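Local coordinates for protein separin (Saccharomyces cerevisiae, PDB 5U1T) that cleaves the cohesin subunit MCD1/SCC1 at the onset of anaphase as a caspase-like cysteine protease, held inactive by securin for most of the cell cycle, at residues T672-L675 / S676-K679; L718-N722 / N723-L727. All coordinates share one frame; numbering follows the deposited sequence.

Contact 1 (T672-L675 / S676-K679); sequences TMNL and STAK
Asn674 and Thr677 meet through their side chains, three residues apart round a bend of the chain. The two side chains cross at about a right angle. Thr677 OG1 donates to Asn674 OD1; the modelled separation, 2.4 Å, is too short to be taken literally. The Thr677 methyl CG2 lies beside the same amide, at 3.3 Å from ND2 of Asn674. Asn674 can reach Thr677 because its CG sits between the backbone N and the carbonyl carbon (chi1 88°), which turns the amide across the bend.

The second meeting is apolar. Met673 sets its terminal methyl CE against CB of Ala678, at 3.6 Å. Its CG is anti to the backbone N (chi1 168°), and bends at chi2 and chi3 then bring CE nearer to Ala678 than CB of Met673 is. The same Ala678 CB also rests 3.4 Å from the backbone O of Asn674.

These contacts belong to the short connection between helix 659-672 and helix 680-689, the loop joining two successive helices of the helical domain. Ser676 and Thr677 have backbone torsions close to those of a type I turn. The turn is closed by a weak bond of 3.1 Å from Ala678 N to Leu675 O.

The next shell positions this bend. Lys715 NZ hydrogen-bonds the carbonyl oxygens of both Leu675 and Ala678, so it ties the two ends of the turn together. The Leu675 side chain is buried, and it packs on Ala683 and His686 of helix 680-689 and on Leu711 and Met714 of helix 700-714. Lys679 takes the N-cap position of helix 680-689.

Contact 2 (L718-N722 / N723-L727); sequences LFDIN and NDHNL
Asp720 folds its carboxylate over the backbone of Asp724 and His725. Asp720 OD2 accepts His725 N at 3.0 Å, nearly straight at 173°. Asp720 OD1 takes Asp724 N in a weak bond of 3.2 Å. With CG anti to the backbone N (chi1 -171°), the carboxylate is swung onto these donors. A bond of 3.0 Å from Asn723 N to Asp720 O closes the first turn. The His725 ring comes near OD2 through CD2, its plane 75° from that of the carboxylate. With an alanine here in place of Asp720, the N-H groups of Asp724 and His725 would probably lose their carboxylate acceptors, and the bend would be held less firmly.

Asn723, which is buried, belongs to the tight part. Asn723 OD1 accepts Leu727 N at 2.7 Å, and the Asn723 side chain touches Tyr732.

The solvent-facing part is looser. Asn722 and Asp724 are exposed and meet only lightly, with CB of Asn722 3.4 Å from OD1 of Asp724. Asp724 OD2 also lies 3.8 Å from OD1 of Asp720, a likely repulsion that solvent may soften.

The arrangement is two consecutive type I beta turns, Asp720 to Asn723 and Asn723 to Asn726, linking helix 700-714 to helix 729-752.

In the fold
Contact 1 and contact 2 follow one another along the chain, and contact 1 closes before contact 2 opens. Their centres are about 18 Å apart. Their nearest atoms are about 6 Å apart, so they do not touch. Helices 680-689 and 700-714 run between them in sequence and are shared by both. Leu718 of contact 2 packs on the same two helices as Leu675, sharing Leu711. The two loops are surface features of the helical region. Both lie away from Cys1497, the active-site residue inferred by similarity, and neither touches the other protein chain of the assembly.

Contact 1 (T672-L675 / S676-K679)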
loop_
_atom_site.group_PDB
_atom_site.type_symbol
_atom_site.label_atom_id
_atom_site.label_comp_id
_atom_site.label_asym_id
_atom_site.label_seq_id
_atom_site.Cartn_x
_atom_site.Cartn_y
_atom_site.Cartn_z
ATOM N N THR A 672 -20.326 14.889 -6.833
ATOM C CA THR A 672 -19.758 15.722 -7.895
ATOM C C THR A 672 -19.072 14.975 -9.057
ATOM O O THR A 672 -18.556 15.613 -9.980
ATOM C CB THR A 672 -18.733 16.716 -7.313
ATOM O OG1 THR A 672 -17.632 15.995 -6.751
ATOM C CG2 THR A 672 -19.375 17.586 -6.236
ATOM N N MET A 673 -19.063 13.641 -9.022
ATOM C CA MET A 673 -18.404 12.859 -10.074
ATOM C C MET A 673 -19.098 11.540 -10.359
ATOM O O MET A 673 -19.334 10.755 -9.440
ATOM C CB MET A 673 -16.948 12.588 -9.700
ATOM C CG MET A 673 -16.241 11.539 -10.582
ATOM S SD MET A 673 -16.109 9.920 -9.768
ATOM C CE MET A 673 -14.554 9.339 -10.456
ATOM N N ASN A 674 -19.400 11.292 -11.634
ATOM C CA ASN A 674 -20.069 10.057 -12.018
ATOM C C ASN A 674 -19.030 9.009 -12.401
ATOM O O ASN A 674 -17.971 9.338 -12.924
ATOM C CB ASN A 674 -21.098 10.305 -13.140
ATOM C CG ASN A 674 -20.507 10.212 -14.538
ATOM O OD1 ASN A 674 -19.363 10.596 -14.774
ATOM N ND2 ASN A 674 -21.307 9.717 -15.483
ATOM N N LEU A 675 -19.325 7.752 -12.074
ATOM C CA LEU A 675 -18.384 6.652 -12.253
ATOM C C LEU A 675 -18.563 5.987 -13.602
ATOM O O LEU A 675 -17.598 5.512 -14.200
ATOM C CB LEU A 675 -18.552 5.612 -11.153
ATOM C CG LEU A 675 -18.130 5.965 -9.731
ATOM C CD1 LEU A 675 -18.602 4.875 -8.795
ATOM C CD2 LEU A 675 -16.628 6.139 -9.622
ATOM N N SER A 676 -19.800 5.956 -14.083
ATOM C CA SER A 676 -20.085 5.268 -15.328
ATOM C C SER A 676 -19.260 5.821 -16.473
ATOM O O SER A 676 -18.996 5.109 -17.439
ATOM C CB SER A 676 -21.568 5.363 -15.672
ATOM O OG SER A 676 -22.356 4.739 -14.673
ATOM N N THR A 677 -18.854 7.086 -16.382
ATOM C CA THR A 677 -18.071 7.676 -17.467
ATOM C C THR A 677 -16.638 7.967 -17.060
ATOM O O THR A 677 -15.805 8.259 -17.922
ATOM C CB THR A 677 -18.689 8.999 -18.005
ATOM O OG1 THR A 677 -18.571 10.033 -17.015
ATOM C CG2 THR A 677 -20.161 8.805 -18.400
ATOM N N ALA A 678 -16.347 7.905 -15.763
ATOM C CA ALA A 678 -14.981 8.141 -15.306
ATOM C C ALA A 678 -14.051 7.061 -15.859
ATOM O O ALA A 678 -14.396 5.880 -15.841
ATOM C CB ALA A 678 -14.919 8.174 -13.796
ATOM N N LYS A 679 -12.888 7.455 -16.366
ATOM C CA LYS A 679 -11.930 6.459 -16.828
ATOM C C LYS A 679 -11.431 5.689 -15.623
ATOM O O LYS A 679 -11.539 6.169 -14.491
ATOM C CB LYS A 679 -10.758 7.092 -17.582
ATOM C CG LYS A 679 -10.034 6.109 -18.504
ATOM C CD LYS A 679 -8.669 6.641 -18.942
ATOM C CE LYS A 679 -7.692 6.686 -17.757
ATOM N NZ LYS A 679 -7.592 5.349 -17.104
#

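Contact 2 (L718-N722 / N723-L727)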
loop_
_atom_site.group_PDB
_atom_site.type_symbol
_atom_site.label_atom_id
_atom_site.label_comp_id
_atom_site.label_asym_id
_atom_site.label_seq_id
_atom_site.Cartn_x
_atom_site.Cartn_y
_atom_site.Cartn_z
ATOM N N LEU A 718 -13.347 -2.380 -11.507
ATOM C CA LEU A 718 -12.646 -2.045 -10.271
ATOM C C LEU A 718 -12.373 -3.316 -9.499
ATOM O O LEU A 718 -11.584 -3.336 -8.561
ATOM C CB LEU A 718 -13.456 -1.078 -9.401
ATOM C CG LEU A 718 -13.611 0.368 -9.854
ATOM C CD1 LEU A 718 -14.316 1.173 -8.789
ATOM C CD2 LEU A 718 -12.251 0.959 -10.176
ATOM N N PHE A 719 -13.043 -4.382 -9.913
ATOM C CA PHE A 719 -12.995 -5.641 -9.194
ATOM C C PHE A 719 -12.618 -6.788 -10.117
ATOM O O PHE A 719 -12.970 -7.938 -9.861
ATOM C CB PHE A 719 -14.343 -5.909 -8.533
ATOM C CG PHE A 719 -14.827 -4.771 -7.674
ATOM C CD1 PHE A 719 -15.578 -3.736 -8.220
ATOM C CD2 PHE A 719 -14.520 -4.728 -6.323
ATOM C CE1 PHE A 719 -16.011 -2.683 -7.434
ATOM C CE2 PHE A 719 -14.960 -3.685 -5.535
ATOM C CZ PHE A 719 -15.703 -2.660 -6.094
ATOM N N ASP A 720 -11.908 -6.469 -11.198
ATOM C CA ASP A 720 -11.456 -7.495 -12.126
ATOM C C ASP A 720 -10.038 -7.914 -11.799
ATOM O O ASP A 720 -9.100 -7.606 -12.528
ATOM C CB ASP A 720 -11.533 -7.005 -13.561
ATOM C CG ASP A 720 -11.271 -8.108 -14.555
ATOM O OD1 ASP A 720 -11.377 -9.298 -14.165
ATOM O OD2 ASP A 720 -10.972 -7.783 -15.721
ATOM N N ILE A 721 -9.902 -8.634 -10.693
ATOM C CA ILE A 721 -8.597 -9.023 -10.188
ATOM C C ILE A 721 -7.987 -10.156 -11.007
ATOM O O ILE A 721 -6.826 -10.517 -10.806
ATOM C CB ILE A 721 -8.679 -9.434 -8.708
ATOM C CG1 ILE A 721 -9.864 -10.369 -8.473
ATOM C CG2 ILE A 721 -8.826 -8.210 -7.842
ATOM C CD1 ILE A 721 -9.482 -11.817 -8.324
ATOM N N ASN A 722 -8.772 -10.711 -11.927
ATOM C CA ASN A 722 -8.254 -11.693 -12.874
ATOM C C ASN A 722 -7.875 -11.051 -14.206
ATOM O O ASN A 722 -7.441 -11.739 -15.126
ATOM C CB ASN A 722 -9.276 -12.811 -13.100
ATOM C CG ASN A 722 -9.305 -13.806 -11.958
ATOM O OD1 ASN A 722 -8.437 -13.799 -11.087
ATOM N ND2 ASN A 722 -10.301 -14.678 -11.963
ATOM N N ASN A 723 -8.043 -9.730 -14.287
ATOM C CA ASN A 723 -7.828 -8.939 -15.510
ATOM C C ASN A 723 -8.365 -9.555 -16.802
ATOM O O ASN A 723 -7.644 -9.673 -17.792
ATOM C CB ASN A 723 -6.342 -8.639 -15.699
ATOM C CG ASN A 723 -6.107 -7.382 -16.515
ATOM O OD1 ASN A 723 -7.048 -6.654 -16.834
ATOM N ND2 ASN A 723 -4.853 -7.116 -16.852
ATOM N N ASP A 724 -9.637 -9.929 -16.802
ATOM C CA ASP A 724 -10.252 -10.464 -17.998
ATOM C C ASP A 724 -10.378 -9.402 -19.081
ATOM O O ASP A 724 -10.239 -9.718 -20.263
ATOM C CB ASP A 724 -11.601 -11.061 -17.654
ATOM C CG ASP A 724 -11.493 -12.092 -16.560
ATOM O OD1 ASP A 724 -10.352 -12.563 -16.333
ATOM O OD2 ASP A 724 -12.525 -12.424 -15.930
ATOM N N HIS A 725 -10.598 -8.144 -18.692
ATOM C CA HIS A 725 -10.698 -7.048 -19.669
ATOM C C HIS A 725 -9.328 -6.628 -20.166
ATOM O O HIS A 725 -9.198 -5.690 -20.956
ATOM C CB HIS A 725 -11.414 -5.838 -19.075
ATOM C CG HIS A 725 -12.723 -6.172 -18.428
ATOM N ND1 HIS A 725 -13.849 -6.511 -19.152
ATOM C CD2 HIS A 725 -13.086 -6.215 -17.121
ATOM C CE1 HIS A 725 -14.849 -6.749 -18.320
ATOM N NE2 HIS A 725 -14.410 -6.582 -17.082
ATOM N N ASN A 726 -8.317 -7.339 -19.684
ATOM C CA ASN A 726 -6.919 -7.089 -20.011
ATOM C C ASN A 726 -6.525 -5.615 -20.050
ATOM O O ASN A 726 -6.238 -5.074 -21.111
ATOM C CB ASN A 726 -6.560 -7.748 -21.349
ATOM C CG ASN A 726 -5.212 -8.460 -21.288
ATOM O OD1 ASN A 726 -4.171 -7.892 -21.659
ATOM N ND2 ASN A 726 -5.220 -9.701 -20.772
ATOM N N LEU A 727 -6.510 -4.974 -18.888
ATOM C CA LEU A 727 -6.062 -3.589 -18.787
ATOM C C LEU A 727 -4.549 -3.539 -18.928
ATOM O O LEU A 727 -3.889 -4.564 -18.793
ATOM C CB LEU A 727 -6.495 -2.977 -17.449
ATOM C CG LEU A 727 -7.981 -3.064 -17.098
ATOM C CD1 LEU A 727 -8.274 -2.291 -15.827
ATOM C CD2 LEU A 727 -8.840 -2.563 -18.244
#